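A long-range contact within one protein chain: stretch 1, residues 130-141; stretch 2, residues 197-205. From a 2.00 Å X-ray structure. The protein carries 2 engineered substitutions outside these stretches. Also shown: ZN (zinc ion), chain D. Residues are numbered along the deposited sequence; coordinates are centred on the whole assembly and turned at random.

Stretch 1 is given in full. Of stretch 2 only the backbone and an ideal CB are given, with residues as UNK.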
# COMPACT_ATOMS: atom_id res chain seq x y z
N VAL A 130 -12.10 -27.96 4.08
CA VAL A 130 -11.17 -27.22 4.91
C VAL A 130 -10.04 -28.15 5.33
O VAL A 130 -10.29 -29.29 5.77
CB VAL A 130 -11.91 -26.68 6.15
CG1 VAL A 130 -10.95 -26.02 7.12
CG2 VAL A 130 -13.01 -25.70 5.73
N TYR A 131 -8.81 -27.68 5.16
CA TYR A 131 -7.60 -28.41 5.57
C TYR A 131 -6.80 -27.64 6.60
O TYR A 131 -6.67 -26.41 6.53
CB TYR A 131 -6.65 -28.59 4.38
CG TYR A 131 -7.12 -29.55 3.32
CD1 TYR A 131 -8.04 -29.16 2.36
CD2 TYR A 131 -6.61 -30.83 3.26
CE1 TYR A 131 -8.46 -30.05 1.37
CE2 TYR A 131 -7.02 -31.73 2.29
CZ TYR A 131 -7.94 -31.32 1.34
OH TYR A 131 -8.34 -32.21 0.38
N VAL A 132 -6.21 -28.38 7.54
CA VAL A 132 -5.27 -27.80 8.50
C VAL A 132 -4.32 -28.95 8.87
O VAL A 132 -4.65 -30.13 8.64
CB VAL A 132 -6.02 -27.26 9.73
CG1 VAL A 132 -6.60 -28.42 10.55
CG2 VAL A 132 -5.13 -26.34 10.57
N SER A 133 -3.14 -28.64 9.40
CA SER A 133 -2.17 -29.71 9.65
C SER A 133 -2.63 -30.67 10.75
O SER A 133 -3.35 -30.28 11.68
CB SER A 133 -0.79 -29.15 9.99
OG SER A 133 -0.71 -28.83 11.36
N ASN A 134 -2.21 -31.91 10.62
CA ASN A 134 -2.39 -32.93 11.63
C ASN A 134 -1.97 -32.49 13.03
O ASN A 134 -2.70 -32.60 13.96
CB ASN A 134 -1.66 -34.23 11.23
CG ASN A 134 -0.15 -34.05 11.00
OD1 ASN A 134 0.35 -32.98 10.77
ND2 ASN A 134 0.56 -35.13 11.05
N ASP A 135 -0.78 -31.94 13.11
CA ASP A 135 -0.22 -31.47 14.37
C ASP A 135 -1.10 -30.36 14.97
O ASP A 135 -1.29 -30.30 16.18
CB ASP A 135 1.21 -30.94 14.18
CG ASP A 135 2.20 -32.03 13.79
OD1 ASP A 135 1.85 -33.22 13.90
OD2 ASP A 135 3.33 -31.69 13.38
N GLU A 136 -1.63 -29.49 14.12
CA GLU A 136 -2.41 -28.35 14.59
C GLU A 136 -3.75 -28.80 15.16
O GLU A 136 -4.14 -28.37 16.24
CB GLU A 136 -2.63 -27.34 13.45
CG GLU A 136 -3.40 -26.10 13.88
CD GLU A 136 -2.57 -25.14 14.73
OE1 GLU A 136 -1.35 -25.36 14.90
OE2 GLU A 136 -3.14 -24.13 15.22
N ALA A 137 -4.44 -29.67 14.43
CA ALA A 137 -5.72 -30.20 14.89
C ALA A 137 -5.52 -31.01 16.17
O ALA A 137 -6.34 -30.94 17.09
CB ALA A 137 -6.35 -31.06 13.81
N SER A 138 -4.44 -31.77 16.23
CA SER A 138 -4.15 -32.56 17.43
C SER A 138 -4.04 -31.70 18.68
O SER A 138 -4.59 -32.05 19.73
CB SER A 138 -2.88 -33.38 17.24
OG SER A 138 -3.10 -34.46 16.36
N PHE A 139 -3.33 -30.58 18.58
CA PHE A 139 -3.14 -29.71 19.73
C PHE A 139 -4.43 -29.07 20.22
O PHE A 139 -4.68 -29.00 21.42
CB PHE A 139 -2.12 -28.62 19.41
CG PHE A 139 -2.03 -27.54 20.46
CD1 PHE A 139 -1.34 -27.77 21.65
CD2 PHE A 139 -2.60 -26.30 20.24
CE1 PHE A 139 -1.25 -26.77 22.61
CE2 PHE A 139 -2.51 -25.29 21.20
CZ PHE A 139 -1.83 -25.53 22.39
N TRP A 140 -5.26 -28.61 19.28
CA TRP A 140 -6.47 -27.88 19.65
C TRP A 140 -7.70 -28.74 19.96
O TRP A 140 -8.65 -28.26 20.58
CB TRP A 140 -6.85 -26.89 18.55
CG TRP A 140 -5.88 -25.76 18.41
CD1 TRP A 140 -4.98 -25.57 17.41
CD2 TRP A 140 -5.72 -24.65 19.31
NE1 TRP A 140 -4.26 -24.41 17.63
CE2 TRP A 140 -4.70 -23.84 18.79
CE3 TRP A 140 -6.33 -24.28 20.51
CZ2 TRP A 140 -4.29 -22.66 19.43
CZ3 TRP A 140 -5.92 -23.12 21.14
CH2 TRP A 140 -4.91 -22.33 20.60
N LEU A 141 -7.70 -29.99 19.50
CA LEU A 141 -8.92 -30.81 19.58
C LEU A 141 -8.78 -32.03 20.50
O LEU A 141 -9.68 -32.88 20.57
CB LEU A 141 -9.37 -31.22 18.17
CG LEU A 141 -9.70 -30.04 17.24
CD1 LEU A 141 -10.04 -30.47 15.81
CD2 LEU A 141 -10.82 -29.21 17.81
N UNK A 197 4.65 -20.55 16.50
CA UNK A 197 3.50 -19.70 16.81
C UNK A 197 2.36 -20.54 17.37
O UNK A 197 1.72 -20.15 18.33
CB UNK A 197 3.04 -18.94 15.57
N UNK A 198 2.11 -21.69 16.74
CA UNK A 198 1.26 -22.73 17.31
C UNK A 198 1.95 -24.04 17.01
O UNK A 198 2.80 -24.10 16.12
CB UNK A 198 -0.16 -22.69 16.75
N UNK A 199 1.59 -25.11 17.74
CA UNK A 199 2.37 -26.35 17.56
C UNK A 199 2.27 -26.95 16.15
O UNK A 199 3.16 -27.72 15.77
CB UNK A 199 1.91 -27.39 18.58
N UNK A 200 1.23 -26.61 15.39
CA UNK A 200 1.08 -27.16 14.05
C UNK A 200 0.93 -26.09 12.98
O UNK A 200 0.28 -26.32 11.95
CB UNK A 200 -0.13 -28.10 14.01
N UNK A 201 1.54 -24.93 13.22
CA UNK A 201 1.48 -23.85 12.25
C UNK A 201 2.20 -24.25 10.98
O UNK A 201 3.34 -24.72 11.04
CB UNK A 201 2.08 -22.57 12.83
N UNK A 202 1.53 -24.09 9.84
CA UNK A 202 2.14 -24.37 8.55
C UNK A 202 1.97 -23.18 7.62
O UNK A 202 0.99 -22.42 7.72
CB UNK A 202 1.53 -25.63 7.93
N UNK A 203 2.90 -23.04 6.68
CA UNK A 203 2.74 -22.08 5.61
C UNK A 203 2.50 -22.86 4.32
O UNK A 203 2.70 -24.07 4.30
CB UNK A 203 3.96 -21.16 5.50
N UNK A 204 2.05 -22.18 3.26
CA UNK A 204 1.72 -22.84 2.01
C UNK A 204 2.43 -22.16 0.85
O UNK A 204 2.35 -20.94 0.69
CB UNK A 204 0.21 -22.84 1.78
N UNK A 205 3.13 -22.95 0.04
CA UNK A 205 3.84 -22.41 -1.12
C UNK A 205 3.17 -22.80 -2.44
O UNK A 205 2.87 -23.98 -2.68
CB UNK A 205 5.29 -22.89 -1.11
ZN ZN D . -2.13 -16.70 15.17

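Position 197 has nothing of stretch 1 within 5.5 Å of its ideal CB. ZN lies about 5.6 Å from that CB, too far for cysteine or aspartate; histidine, or perhaps glutamate, has the reach. The residue is His197, and its NE2 binds ZN at 2.2 Å.

Position 198 points its CB toward the helix of stretch 1. The ideal CB is 3.5 Å from Glu136 OE1, and the indole of Trp140 is also near. A small side chain with a donor fits: serine, threonine or perhaps cysteine. It is Thr198. With chi1 in p, OG1 donates to Glu136 OE1 at 2.6 Å, while the methyl meets the edge of the Trp140 ring.

Position 199 has phi -64° and psi -21° and is the second residue of a type I turn. Its ideal CB is 4.3 Å from Phe139 CB, with the phenyl ring beyond. Proline fits both the phi and the apolar surface; alanine is also plausible. Pro199 lays CG over one face of the Phe139 ring, 3.6 Å from the centroid, a CH-pi contact. Water 2 links Pro199 O to Asp135 OD2.

Position 200 sits closest to the helix start: its CA is 3.7 Å from Glu136 CA. An ideal CB would be 2.1 Å from Glu136 N and 2.8 Å from Ser133 OG, both clashes. The visible backbone therefore leaves room for glycine alone. Gly200 O accepts from Ser133 OG at 2.8 Å, and this same hydroxyl caps the helix by accepting from Glu136 N. Gly200 N gives a weak hydrogen bond to Glu136 OE1 at 2.9 Å, so this carboxylate oxygen holds the turn at two points.

Position 201 closes the turn with its CB directed away from stretch 1, which sets little limit on the side chain. It is His201; its ring nitrogens are bonded elsewhere in the structure.

Position 202 begins a strand and points toward stretch 1. The ideal CB is 4.7 Å from Ser133 CB, with space for a large side chain beside it. Phenylalanine, leucine or methionine could pack there. Phe202 brings CD1 to 3.4 Å from Ser133 CB.

Position 204 points toward stretch 1, but its ideal CB has nothing within 5.5 Å. A long side chain is needed to cross the gap. Tyr204 does so, placing OH 4.2 Å from Tyr131 O, a contact without a hydrogen bond.

Positions 203 and 205 are out of reach, so stretch 1 gives no preference. They are Ser203 and Glu205.

Stretch 2 197-205: HTPGHFSYE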
# COMPACT_ATOMS: atom_id res chain seq x y z
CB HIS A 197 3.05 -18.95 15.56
CG HIS A 197 1.85 -18.09 15.78
ND1 HIS A 197 1.88 -16.98 16.61
CD2 HIS A 197 0.60 -18.15 15.28
CE1 HIS A 197 0.68 -16.41 16.59
NE2 HIS A 197 -0.11 -17.10 15.80
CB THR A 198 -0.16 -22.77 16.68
OG1 THR A 198 -0.07 -23.17 15.31
CG2 THR A 198 -0.86 -21.41 16.80
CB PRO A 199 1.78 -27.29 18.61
CG PRO A 199 1.25 -26.37 19.68
CD PRO A 199 0.71 -25.19 18.92
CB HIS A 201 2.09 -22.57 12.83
CG HIS A 201 1.86 -21.35 11.98
ND1 HIS A 201 2.63 -21.07 10.87
CD2 HIS A 201 0.95 -20.36 12.07
CE1 HIS A 201 2.20 -19.95 10.32
NE2 HIS A 201 1.18 -19.50 11.02
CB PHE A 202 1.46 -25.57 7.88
CG PHE A 202 2.11 -26.91 8.17
CD1 PHE A 202 2.09 -27.44 9.45
CD2 PHE A 202 2.69 -27.64 7.14
CE1 PHE A 202 2.67 -28.69 9.71
CE2 PHE A 202 3.27 -28.88 7.40
CZ PHE A 202 3.26 -29.40 8.68
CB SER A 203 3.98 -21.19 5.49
OG SER A 203 4.28 -20.57 6.73
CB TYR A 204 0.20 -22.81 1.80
CG TYR A 204 -0.57 -23.49 2.90
CD1 TYR A 204 -0.61 -24.88 2.99
CD2 TYR A 204 -1.24 -22.75 3.87
CE1 TYR A 204 -1.30 -25.51 4.00
CE2 TYR A 204 -1.95 -23.37 4.89
CZ TYR A 204 -1.97 -24.75 4.95
OH TYR A 204 -2.66 -25.39 5.96
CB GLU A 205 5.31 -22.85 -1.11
CG GLU A 205 6.13 -22.20 -2.23
CD GLU A 205 7.60 -22.56 -2.14
OE1 GLU A 205 7.95 -23.44 -1.33
OE2 GLU A 205 8.40 -21.95 -2.88
O HOH W 1 -1.79 -26.05 9.80
O HOH W 2 4.64 -29.30 13.70
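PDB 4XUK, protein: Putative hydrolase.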